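Phosphopantothenoylcysteine decarboxylase (Cryptococcus neoformans, PDB 6EOA) binds FMN and probably catalyses the decarboxylation of 4'-phosphopantothenoylcysteine to 4'-phosphopantetheine in coenzyme A biosynthesis. Local coordinates at residues G43-I48 with T74-Q79; L39-S44 with V67-A72; L199-Q204 with K218-R223; V134-C139 with V169-A174. All coordinates share one frame; numbering follows the deposited sequence.

Contact 1 (G43-I48 with T74-Q79). With FMN (flavin mononucleotide), chain B.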
# COMPACT_ATOMS: atom_id res chain seq x y z
N GLY A 43 -5.78 12.74 0.73
CA GLY A 43 -6.48 12.83 -0.53
C GLY A 43 -7.99 12.91 -0.47
O GLY A 43 -8.69 12.14 -1.14
N SER A 44 -8.50 13.85 0.31
CA SER A 44 -9.93 14.15 0.33
C SER A 44 -10.17 15.52 -0.31
O SER A 44 -9.26 16.35 -0.35
CB SER A 44 -10.47 14.12 1.76
OG SER A 44 -11.70 14.82 1.84
N VAL A 45 -11.38 15.75 -0.80
CA VAL A 45 -11.71 17.03 -1.43
C VAL A 45 -11.59 18.16 -0.41
O VAL A 45 -11.37 19.32 -0.77
CB VAL A 45 -13.12 17.03 -2.04
CG1 VAL A 45 -13.22 16.00 -3.15
CG2 VAL A 45 -14.18 16.78 -0.98
N ALA A 46 -11.71 17.81 0.87
CA ALA A 46 -11.64 18.80 1.94
C ALA A 46 -10.24 19.40 2.07
O ALA A 46 -10.05 20.38 2.79
CB ALA A 46 -12.08 18.17 3.26
N SER A 47 -9.27 18.82 1.36
CA SER A 47 -7.91 19.37 1.33
C SER A 47 -7.88 20.77 0.72
O SER A 47 -6.90 21.50 0.87
CB SER A 47 -6.97 18.45 0.54
OG SER A 47 -6.42 17.45 1.37
N ILE A 48 -8.94 21.14 0.01
CA ILE A 48 -9.08 22.48 -0.55
C ILE A 48 -9.08 23.53 0.57
O ILE A 48 -8.64 24.66 0.37
CB ILE A 48 -10.37 22.59 -1.40
CG1 ILE A 48 -10.25 21.72 -2.65
CG2 ILE A 48 -10.64 24.04 -1.81
CD1 ILE A 48 -11.37 21.95 -3.65
N THR A 74 -2.01 16.63 -2.70
CA THR A 74 -1.36 17.66 -3.51
C THR A 74 -2.15 17.96 -4.79
O THR A 74 -1.87 18.94 -5.47
CB THR A 74 0.08 17.27 -3.89
OG1 THR A 74 0.05 16.09 -4.71
CG2 THR A 74 0.91 17.02 -2.65
N TYR A 75 -3.12 17.11 -5.10
CA TYR A 75 -4.00 17.34 -6.25
C TYR A 75 -5.07 18.39 -5.94
O TYR A 75 -5.67 18.94 -6.86
CB TYR A 75 -4.68 16.04 -6.68
CG TYR A 75 -3.82 15.13 -7.51
CD1 TYR A 75 -3.73 15.29 -8.89
CD2 TYR A 75 -3.10 14.09 -6.92
CE1 TYR A 75 -2.94 14.45 -9.66
CE2 TYR A 75 -2.31 13.23 -7.69
CZ TYR A 75 -2.24 13.42 -9.06
OH TYR A 75 -1.46 12.58 -9.82
N PHE A 76 -5.30 18.66 -4.66
CA PHE A 76 -6.40 19.53 -4.27
C PHE A 76 -5.93 20.94 -3.92
O PHE A 76 -6.74 21.86 -3.84
CB PHE A 76 -7.18 18.92 -3.10
CG PHE A 76 -7.78 17.58 -3.41
CD1 PHE A 76 -9.01 17.48 -4.04
CD2 PHE A 76 -7.10 16.41 -3.08
CE1 PHE A 76 -9.56 16.24 -4.33
CE2 PHE A 76 -7.65 15.17 -3.37
CZ PHE A 76 -8.88 15.09 -3.99
N TYR A 77 -4.63 21.11 -3.71
CA TYR A 77 -4.07 22.43 -3.43
C TYR A 77 -2.56 22.46 -3.68
O TYR A 77 -1.90 21.42 -3.68
CB TYR A 77 -4.37 22.86 -1.99
CG TYR A 77 -3.58 22.13 -0.92
CD1 TYR A 77 -2.51 22.76 -0.28
CD2 TYR A 77 -3.88 20.83 -0.56
CE1 TYR A 77 -1.78 22.10 0.70
CE2 TYR A 77 -3.16 20.16 0.41
CZ TYR A 77 -2.11 20.80 1.03
OH TYR A 77 -1.39 20.14 2.00
N SER A 78 -2.03 23.66 -3.89
CA SER A 78 -0.61 23.85 -4.15
C SER A 78 0.05 24.68 -3.06
O SER A 78 -0.62 25.21 -2.17
CB SER A 78 -0.41 24.53 -5.50
OG SER A 78 -0.97 25.83 -5.49
N GLN A 79 1.37 24.80 -3.13
CA GLN A 79 2.12 25.61 -2.18
C GLN A 79 1.70 27.07 -2.28
O GLN A 79 1.65 27.80 -1.29
CB GLN A 79 3.63 25.47 -2.42
CG GLN A 79 4.48 26.40 -1.58
CD GLN A 79 4.49 26.01 -0.12
OE1 GLN A 79 4.82 24.87 0.23
NE2 GLN A 79 4.13 26.94 0.75
N1 FMN B . -11.26 9.72 -0.51
C2 FMN B . -11.80 10.07 0.71
O2 FMN B . -11.66 9.31 1.67
N3 FMN B . -12.51 11.25 0.84
C4 FMN B . -12.67 12.10 -0.24
O4 FMN B . -13.30 13.15 -0.11
C4A FMN B . -12.13 11.75 -1.47
N5 FMN B . -12.28 12.58 -2.57
C5A FMN B . -11.73 12.23 -3.79
C6 FMN B . -11.88 13.07 -4.89
C7 FMN B . -11.33 12.72 -6.12
C7M FMN B . -11.49 13.63 -7.31
C8 FMN B . -10.62 11.53 -6.24
C8M FMN B . -10.02 11.13 -7.55
C9 FMN B . -10.47 10.69 -5.14
C9A FMN B . -11.02 11.04 -3.91
N10 FMN B . -10.87 10.21 -2.82
C10 FMN B . -11.42 10.56 -1.60
C1' FMN B . -10.11 8.92 -2.95
C2' FMN B . -8.67 9.12 -2.50
O2' FMN B . -8.13 10.32 -3.04
C3' FMN B . -7.81 7.94 -2.93
O3' FMN B . -8.23 6.81 -2.19
C4' FMN B . -6.34 8.22 -2.67
O4' FMN B . -5.53 7.26 -3.33
C5' FMN B . -6.05 8.18 -1.18
O5' FMN B . -4.75 8.68 -0.94
P FMN B . -4.35 9.22 0.53
O1P FMN B . -4.16 8.03 1.45
O2P FMN B . -5.43 10.12 1.11
O3P FMN B . -3.07 9.99 0.41
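Ile48 and Phe76 mark the near end of the approach between 43-48 and 74-79, with their CA atoms 5.5 Å apart. Toward Gly43 and Thr74 the chains spread, and no hydrogen bond joins them. A 3-10 segment begins at Val45 and runs on past Ile48, introduced by an ST turn in which Ser44 OG accepts from Ala46 N. Phe76 carries most of the contact. Its CG is anti to its own carbonyl carbon (chi1 -60°), and the flat ring face takes the peptide between Ser44 and Val45: Ser44 O stands 3.4 Å above the plane over the centre, Val45 N on the same face nearer the rim. FMN C6 meets the ring at its edge, in the ring plane, 3.7 Å from Phe76 CZ, so a flat apolar ring suits both neighbours. Ser47 CB packs on Phe76 CB, and Ile48 crosses the Phe76 side chain at about a right angle. These loops follow strands 35-41 and 63-69 at the C-terminal end of a parallel sheet, where Rossmann-like HFCD flavoproteins hold FMN. Gly43, with no side chain, lets the cofactor come close: Gly43 N donates to FMN O2P (2.7 Å), while FMN O2' donates to Gly43 O. Ser44 OG donates to FMN O4 at 3.0 Å, and Val45 N adds a weak bond to it. Val45 CG1 lies 3.6 Å from FMN N5 and 3.9 Å from Phe76 CE1. Ser47 O approaches Tyr77 CD2 obliquely at 3.4 Å. Ser47 OG bonds to Ser42 O and Tyr77 OH to Thr41 OG1, while Trp112 of a second subunit packs on Phe76.

Contact 2 (L39-S44 with V67-A72). With FMN (flavin mononucleotide), chain B.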
# COMPACT_ATOMS: atom_id res chain seq x y z
N LEU A 39 0.23 19.84 10.45
CA LEU A 39 -1.00 19.52 9.75
C LEU A 39 -0.75 18.46 8.68
O LEU A 39 0.05 18.67 7.77
CB LEU A 39 -1.60 20.78 9.12
CG LEU A 39 -2.83 20.55 8.22
CD1 LEU A 39 -4.06 20.16 9.05
CD2 LEU A 39 -3.11 21.79 7.37
N ILE A 40 -1.42 17.32 8.80
CA ILE A 40 -1.35 16.30 7.76
C ILE A 40 -2.60 16.38 6.90
O ILE A 40 -3.72 16.27 7.40
CB ILE A 40 -1.21 14.88 8.34
CG1 ILE A 40 0.05 14.75 9.18
CG2 ILE A 40 -1.16 13.85 7.21
CD1 ILE A 40 0.24 13.37 9.79
N THR A 41 -2.40 16.59 5.60
CA THR A 41 -3.50 16.66 4.65
C THR A 41 -3.45 15.44 3.74
O THR A 41 -2.39 15.07 3.25
CB THR A 41 -3.46 17.94 3.80
OG1 THR A 41 -2.37 17.88 2.87
CG2 THR A 41 -3.29 19.17 4.69
N SER A 42 -4.60 14.80 3.53
CA SER A 42 -4.66 13.60 2.71
C SER A 42 -5.61 13.79 1.52
O SER A 42 -6.16 14.87 1.33
CB SER A 42 -5.10 12.39 3.55
OG SER A 42 -6.40 12.57 4.07
N GLY A 43 -5.78 12.74 0.73
CA GLY A 43 -6.48 12.83 -0.53
C GLY A 43 -7.99 12.91 -0.47
O GLY A 43 -8.69 12.14 -1.14
N SER A 44 -8.50 13.85 0.31
CA SER A 44 -9.93 14.15 0.33
C SER A 44 -10.17 15.52 -0.31
O SER A 44 -9.26 16.35 -0.35
CB SER A 44 -10.47 14.12 1.76
OG SER A 44 -11.70 14.82 1.84
N VAL A 67 3.32 21.61 7.44
CA VAL A 67 2.34 20.85 6.68
C VAL A 67 2.94 19.60 6.04
O VAL A 67 3.98 19.67 5.40
CB VAL A 67 1.70 21.71 5.58
CG1 VAL A 67 0.69 20.90 4.77
CG2 VAL A 67 1.04 22.94 6.20
N VAL A 68 2.27 18.47 6.23
CA VAL A 68 2.63 17.23 5.54
C VAL A 68 1.51 16.83 4.59
O VAL A 68 0.37 16.63 5.01
CB VAL A 68 2.90 16.09 6.52
CG1 VAL A 68 3.11 14.77 5.77
CG2 VAL A 68 4.10 16.42 7.40
N ALA A 69 1.84 16.72 3.31
CA ALA A 69 0.84 16.39 2.30
C ALA A 69 1.10 15.02 1.70
O ALA A 69 2.20 14.73 1.25
CB ALA A 69 0.82 17.45 1.20
N THR A 70 0.09 14.16 1.72
CA THR A 70 0.16 12.91 0.99
C THR A 70 0.12 13.26 -0.50
O THR A 70 -0.27 14.38 -0.86
CB THR A 70 -0.98 11.97 1.34
OG1 THR A 70 -2.22 12.50 0.83
CG2 THR A 70 -1.09 11.80 2.85
N LYS A 71 0.53 12.33 -1.35
CA LYS A 71 0.59 12.64 -2.78
C LYS A 71 -0.79 13.02 -3.32
O LYS A 71 -0.92 13.95 -4.10
CB LYS A 71 1.15 11.47 -3.59
CG LYS A 71 1.17 11.76 -5.08
CD LYS A 71 1.48 10.54 -5.93
CE LYS A 71 1.94 10.97 -7.33
NZ LYS A 71 1.81 9.87 -8.33
N ALA A 72 -1.81 12.30 -2.88
CA ALA A 72 -3.17 12.56 -3.33
C ALA A 72 -3.66 13.96 -2.92
O ALA A 72 -4.38 14.61 -3.68
CB ALA A 72 -4.12 11.50 -2.78
N1 FMN B . -11.26 9.72 -0.51
C2 FMN B . -11.80 10.07 0.71
O2 FMN B . -11.66 9.31 1.67
N3 FMN B . -12.51 11.25 0.84
C4 FMN B . -12.67 12.10 -0.24
O4 FMN B . -13.30 13.15 -0.11
C4A FMN B . -12.13 11.75 -1.47
N5 FMN B . -12.28 12.58 -2.57
C5A FMN B . -11.73 12.23 -3.79
C6 FMN B . -11.88 13.07 -4.89
C7 FMN B . -11.33 12.72 -6.12
C7M FMN B . -11.49 13.63 -7.31
C8 FMN B . -10.62 11.53 -6.24
C8M FMN B . -10.02 11.13 -7.55
C9 FMN B . -10.47 10.69 -5.14
C9A FMN B . -11.02 11.04 -3.91
N10 FMN B . -10.87 10.21 -2.82
C10 FMN B . -11.42 10.56 -1.60
C1' FMN B . -10.11 8.92 -2.95
C2' FMN B . -8.67 9.12 -2.50
O2' FMN B . -8.13 10.32 -3.04
C3' FMN B . -7.81 7.94 -2.93
O3' FMN B . -8.23 6.81 -2.19
C4' FMN B . -6.34 8.22 -2.67
O4' FMN B . -5.53 7.26 -3.33
C5' FMN B . -6.05 8.18 -1.18
O5' FMN B . -4.75 8.68 -0.94
P FMN B . -4.35 9.22 0.53
O1P FMN B . -4.16 8.03 1.45
O2P FMN B . -5.43 10.12 1.11
O3P FMN B . -3.07 9.99 0.41
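Leu39 and Val67, Ile40 and Val68, and Thr41 and Ala69 pair in parallel register, the two short strands running within 18° of each other. Three nearly straight backbone hydrogen bonds join the segments: Val68 N to Leu39 O (2.7 Å), Thr41 N to Val68 O (2.8 Å) and, just past the strand end, Thr70 N to Thr41 O (3.1 Å). Leu39 O also receives a CA-H...O contact from Val67 CA, and Val68 O one from Ile40 CA. Apolar contact follows the pairing. Ile40 and Val68 lie side by side and point the same way, with Ile40 CG1 4.1 Å from Val68 CB; beta-branched residues, which favour the extended backbone, suit a buried strand. On the opposite face Thr41 OG1 rests 3.6 Å from the small Ala69 CB and is hydrogen-bonded to Tyr77 OH and Ser73 OG. Contacts with the phosphate end of FMN begin where the strands stop. Thr70 OG1, set between its backbone N and carbonyl carbon (chi1 69°), donates to FMN O3P at 2.7 Å. Gly43 centres an inverse gamma turn, and its CA sits 3.5 Å from Ala72 CB, as its lack of a side chain permits; the same methyl lies 3.4 Å from FMN O5'. Strands 35-41 and 63-69, with helix 50-59 between them in sequence, make a beta-alpha-beta unit. That helix covers Leu39, Thr41 and Val67, whereas helix 155-162 packs on Ile40 and Val68; strand 133-139 continues the sheet beyond 35-41, and Ser42 OG reaches across to Pro138 O.

Contact 3 (L199-Q204 with K218-R223)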
# COMPACT_ATOMS: atom_id res chain seq x y z
N LEU A 199 -7.51 11.28 18.85
CA LEU A 199 -8.80 11.94 19.01
C LEU A 199 -9.48 12.10 17.66
O LEU A 199 -8.86 12.55 16.70
CB LEU A 199 -8.63 13.30 19.69
CG LEU A 199 -8.21 13.28 21.15
CD1 LEU A 199 -8.09 14.70 21.66
CD2 LEU A 199 -9.21 12.48 21.99
N VAL A 200 -10.76 11.74 17.60
CA VAL A 200 -11.49 11.82 16.34
C VAL A 200 -12.49 12.96 16.35
O VAL A 200 -13.51 12.90 17.03
CB VAL A 200 -12.24 10.51 16.02
CG1 VAL A 200 -12.95 10.62 14.68
CG2 VAL A 200 -11.28 9.34 16.02
N SER A 201 -12.19 14.01 15.60
CA SER A 201 -13.20 15.02 15.30
C SER A 201 -14.06 14.47 14.18
O SER A 201 -13.90 14.83 13.01
CB SER A 201 -12.57 16.35 14.91
OG SER A 201 -13.56 17.33 14.66
N GLY A 202 -14.96 13.55 14.55
CA GLY A 202 -15.78 12.82 13.60
C GLY A 202 -16.47 13.74 12.62
O GLY A 202 -16.71 14.91 12.94
N PRO A 203 -16.79 13.23 11.43
CA PRO A 203 -17.35 14.06 10.36
C PRO A 203 -18.71 14.63 10.73
O PRO A 203 -19.35 14.14 11.67
CB PRO A 203 -17.46 13.10 9.18
CG PRO A 203 -17.64 11.76 9.82
CD PRO A 203 -16.80 11.80 11.06
N GLN A 204 -19.15 15.65 10.01
CA GLN A 204 -20.49 16.20 10.20
C GLN A 204 -21.52 15.13 9.84
O GLN A 204 -21.33 14.37 8.89
CB GLN A 204 -20.70 17.45 9.35
CG GLN A 204 -19.65 18.54 9.58
CD GLN A 204 -19.93 19.79 8.77
OE1 GLN A 204 -21.07 20.09 8.43
NE2 GLN A 204 -18.87 20.53 8.43
N LYS A 218 -18.80 14.52 5.67
CA LYS A 218 -18.17 15.82 5.46
C LYS A 218 -17.27 16.17 6.63
O LYS A 218 -17.65 15.98 7.79
CB LYS A 218 -19.23 16.90 5.25
CG LYS A 218 -18.67 18.31 5.05
CD LYS A 218 -19.70 19.22 4.37
CE LYS A 218 -19.01 20.27 3.51
NZ LYS A 218 -19.60 20.31 2.14
N MET A 219 -16.08 16.68 6.34
CA MET A 219 -15.12 17.04 7.37
C MET A 219 -15.69 18.08 8.32
O MET A 219 -16.51 18.91 7.93
CB MET A 219 -13.83 17.57 6.74
CG MET A 219 -12.68 17.71 7.73
SD MET A 219 -11.22 18.45 6.98
CE MET A 219 -11.88 20.04 6.48
N THR A 220 -15.27 18.01 9.58
CA THR A 220 -15.52 19.08 10.53
C THR A 220 -15.10 20.39 9.88
O THR A 220 -14.04 20.45 9.27
CB THR A 220 -14.74 18.87 11.84
OG1 THR A 220 -14.99 17.55 12.34
CG2 THR A 220 -15.14 19.91 12.88
N ASP A 221 -15.95 21.41 9.99
CA ASP A 221 -15.66 22.69 9.34
C ASP A 221 -14.28 23.19 9.76
O ASP A 221 -13.91 23.11 10.93
CB ASP A 221 -16.74 23.72 9.68
CG ASP A 221 -16.60 24.98 8.86
OD1 ASP A 221 -17.06 24.99 7.70
OD2 ASP A 221 -16.02 25.96 9.37
N TRP A 222 -13.52 23.70 8.80
CA TRP A 222 -12.12 24.04 9.03
C TRP A 222 -11.97 25.09 10.13
O TRP A 222 -10.96 25.11 10.84
CB TRP A 222 -11.46 24.51 7.74
CG TRP A 222 -11.93 25.84 7.23
CD1 TRP A 222 -12.95 26.07 6.35
CD2 TRP A 222 -11.40 27.13 7.57
NE1 TRP A 222 -13.08 27.42 6.12
CE2 TRP A 222 -12.14 28.09 6.86
CE3 TRP A 222 -10.36 27.56 8.40
CZ2 TRP A 222 -11.88 29.46 6.95
CZ3 TRP A 222 -10.11 28.92 8.50
CH2 TRP A 222 -10.87 29.85 7.78
N ARG A 223 -12.96 25.97 10.27
CA ARG A 223 -12.92 26.97 11.34
C ARG A 223 -13.07 26.29 12.69
O ARG A 223 -12.47 26.72 13.68
CB ARG A 223 -14.02 28.01 11.14
CG ARG A 223 -13.87 28.81 9.86
CD ARG A 223 -15.10 29.66 9.58
NE ARG A 223 -15.27 29.86 8.14
CZ ARG A 223 -16.05 29.11 7.37
NH1 ARG A 223 -16.73 28.10 7.90
NH2 ARG A 223 -16.15 29.36 6.07
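Lys218 meets Pro203 and Gln204 first through its carbonyl: Gln204 N donates to Lys218 O at 2.7 Å, nearly along the C=O axis, and Pro203 CB leans on that oxygen at 3.2 Å. The aliphatic part of Lys218 runs beside the Gln204 side chain in the same direction, with Lys218 CG 4.0 Å from Gln204 NE2. Next, Met219 offers its carbonyl to the glutamine amide. Gln204 CG is anti to its carbonyl carbon (chi1 -55°) and the chain is extended beyond it, long enough for NE2 to reach Met219 O at 2.9 Å. This bond is bent (133° at the hydrogen), with the acceptor tilted out of the amide plane. The Met219 side chain turns from the contact and packs on Ala46 and Ala174. Thr220 OG1 and Ser201 OG share a hydrogen bond of 2.7 Å, two small hydroxyls meeting where Ser201 centres an inverse gamma turn. Asp221 occupies the N-cap of helix 222-237. Its CB borders Gln204 NE2, while its OD2 accepts from Arg223 N at 3.2 Å, from above the carboxylate plane, and forms a salt bridge with Arg223 NH1. An acidic side chain suits a helix N-terminus, where it can accept from backbone N-H groups. Trp222 packs on helix 50-59, and Arg223 CG lies 3.5 Å above the Trp222 ring, over the centre. The contact thus ties strand 199-200, outermost within this chain, to the last modelled helix, 222-237. Residues 206-214, between the segments, are not modelled, consistent with the mobile substrate-recognition clamp of related phosphopantothenoylcysteine decarboxylases.

Contact 4 (V134-C139 with V169-A174). With FMN (flavin mononucleotide), chain B.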
# COMPACT_ATOMS: atom_id res chain seq x y z
N VAL A 134 -0.39 16.85 16.35
CA VAL A 134 -0.55 16.41 14.97
C VAL A 134 -2.03 16.39 14.61
O VAL A 134 -2.83 15.74 15.28
CB VAL A 134 0.07 15.03 14.73
CG1 VAL A 134 -0.20 14.57 13.30
CG2 VAL A 134 1.56 15.06 15.00
N VAL A 135 -2.39 17.12 13.56
CA VAL A 135 -3.78 17.17 13.11
C VAL A 135 -3.91 16.62 11.69
O VAL A 135 -3.30 17.13 10.75
CB VAL A 135 -4.33 18.61 13.16
CG1 VAL A 135 -5.82 18.63 12.84
CG2 VAL A 135 -4.07 19.24 14.53
N ILE A 136 -4.71 15.58 11.54
CA ILE A 136 -4.97 15.00 10.23
C ILE A 136 -6.28 15.53 9.68
O ILE A 136 -7.35 15.05 10.03
CB ILE A 136 -5.02 13.47 10.29
CG1 ILE A 136 -3.84 12.93 11.11
CG2 ILE A 136 -5.00 12.89 8.89
CD1 ILE A 136 -3.89 11.43 11.31
N ALA A 137 -6.18 16.54 8.81
CA ALA A 137 -7.36 17.22 8.29
C ALA A 137 -7.13 17.66 6.85
O ALA A 137 -6.39 18.61 6.60
CB ALA A 137 -7.71 18.41 9.16
N PRO A 138 -7.77 16.99 5.89
CA PRO A 138 -8.70 15.88 6.13
C PRO A 138 -8.00 14.53 6.23
O PRO A 138 -6.87 14.38 5.77
CB PRO A 138 -9.59 15.92 4.89
CG PRO A 138 -8.66 16.38 3.81
CD PRO A 138 -7.69 17.33 4.46
N CYS A 139 -8.67 13.55 6.84
CA CYS A 139 -8.20 12.18 6.81
C CYS A 139 -9.08 11.35 5.89
O CYS A 139 -10.26 11.14 6.17
CB CYS A 139 -8.20 11.57 8.22
SG CYS A 139 -7.56 9.87 8.27
N VAL A 169 -2.91 13.42 18.85
CA VAL A 169 -3.27 13.37 17.44
C VAL A 169 -4.76 13.60 17.26
O VAL A 169 -5.58 12.95 17.91
CB VAL A 169 -2.90 12.02 16.79
CG1 VAL A 169 -3.40 11.96 15.36
CG2 VAL A 169 -1.40 11.80 16.84
N ILE A 170 -5.12 14.52 16.37
CA ILE A 170 -6.51 14.75 16.03
C ILE A 170 -6.79 14.31 14.60
O ILE A 170 -6.18 14.81 13.66
CB ILE A 170 -6.90 16.23 16.19
CG1 ILE A 170 -6.67 16.69 17.63
CG2 ILE A 170 -8.35 16.43 15.78
CD1 ILE A 170 -6.89 18.17 17.83
N VAL A 171 -7.71 13.37 14.45
CA VAL A 171 -8.07 12.86 13.14
C VAL A 171 -9.45 13.37 12.70
O VAL A 171 -10.43 13.22 13.42
CB VAL A 171 -8.08 11.32 13.12
CG1 VAL A 171 -8.25 10.82 11.71
CG2 VAL A 171 -6.79 10.80 13.72
N CYS A 172 -9.50 13.98 11.53
CA CYS A 172 -10.75 14.51 11.00
C CYS A 172 -11.14 13.78 9.73
O CYS A 172 -10.77 14.20 8.63
CB CYS A 172 -10.64 16.01 10.74
SG CYS A 172 -9.89 16.94 12.10
N PRO A 173 -11.89 12.67 9.87
CA PRO A 173 -12.31 11.89 8.70
C PRO A 173 -13.12 12.75 7.74
O PRO A 173 -13.91 13.59 8.17
CB PRO A 173 -13.17 10.78 9.31
CG PRO A 173 -12.72 10.68 10.74
CD PRO A 173 -12.38 12.09 11.13
N ALA A 174 -12.90 12.55 6.45
CA ALA A 174 -13.58 13.32 5.42
C ALA A 174 -13.68 12.48 4.16
O ALA A 174 -12.68 12.27 3.47
CB ALA A 174 -12.86 14.62 5.14
N1 FMN B . -11.26 9.72 -0.51
C2 FMN B . -11.80 10.07 0.71
O2 FMN B . -11.66 9.31 1.67
N3 FMN B . -12.51 11.25 0.84
C4 FMN B . -12.67 12.10 -0.24
O4 FMN B . -13.30 13.15 -0.11
C4A FMN B . -12.13 11.75 -1.47
N5 FMN B . -12.28 12.58 -2.57
C5A FMN B . -11.73 12.23 -3.79
C6 FMN B . -11.88 13.07 -4.89
C7 FMN B . -11.33 12.72 -6.12
C7M FMN B . -11.49 13.63 -7.31
C8 FMN B . -10.62 11.53 -6.24
C8M FMN B . -10.02 11.13 -7.55
C9 FMN B . -10.47 10.69 -5.14
C9A FMN B . -11.02 11.04 -3.91
N10 FMN B . -10.87 10.21 -2.82
C10 FMN B . -11.42 10.56 -1.60
C1' FMN B . -10.11 8.92 -2.95
C2' FMN B . -8.67 9.12 -2.50
O2' FMN B . -8.13 10.32 -3.04
C3' FMN B . -7.81 7.94 -2.93
O3' FMN B . -8.23 6.81 -2.19
C4' FMN B . -6.34 8.22 -2.67
O4' FMN B . -5.53 7.26 -3.33
C5' FMN B . -6.05 8.18 -1.18
O5' FMN B . -4.75 8.68 -0.94
P FMN B . -4.35 9.22 0.53
O1P FMN B . -4.16 8.03 1.45
O2P FMN B . -5.43 10.12 1.11
O3P FMN B . -3.07 9.99 0.41
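Ile136 and Val171 lie side by side, pointing the same way from the sheet, with Ile136 CD1 3.8 Å from Val171 CG2. The same isoleucine crosses Val169 obliquely, CD1 touching Val169 CG1 at 4.1 Å, so the CD1 methyl touches both valines. On this face Cys139 follows: its SG is anti to the backbone N (chi1 -178°), and both CB and SG lie 3.6 Å from Val171 CG1. Leu143, Leu144 and Ile147 of helix 141-149 cover Ile136 and Cys139. Toward the opposite face point Val135 and Ile170, packed under helix 222-237, and Cys172 SG touches Ala137 CB at 3.9 Å. The backbones run parallel, 9° apart, through bonds such as Ile136 N to Ile170 O. A beta bulge then shifts the register by one residue at Ala137 and Pro138, where the chain turns a corner at a cis peptide. The turn brings the ring methylene CB of Pro138 to 3.5 Å from the methyl CB of Ala174, whose shortness allows the close approach. Beyond it, Cys139 N donates to Cys172 O and Ala174 N to Cys139 O, each from above the carbonyl plane. Pro173 and Ala174 open the Pro-X-Met-Asn signature of HFCD flavoproteins, here placed at the C-terminal end of the parallel sheet, where the carbonyl oxygen of Ala174 accepts from FMN N3 at 2.8 Å.

Overall arrangement
Contacts 1, 2 and 4 all touch one FMN at the C-terminal end of the parallel sheet, whereas contact 3 lies farther away, its Met219 side chain about 8 Å from the cofactor. Contacts 1 and 2 share Gly43 and Ser44, and their centres are 7 Å apart. Contacts 2 and 4 occupy neighbouring parts of the sheet, centres 10 Å apart, since strands 35-41 and 133-139 are adjacent. Strand 199-200 borders 169-173, which puts contact 3 about 8 Å from contact 4, centre to centre; Met219 CB touches Ala174 CB at 3.5 Å. FMN is also hydrogen-bonded to Ser140 and Ala141, and to Cys152 and Ser158 of a second subunit.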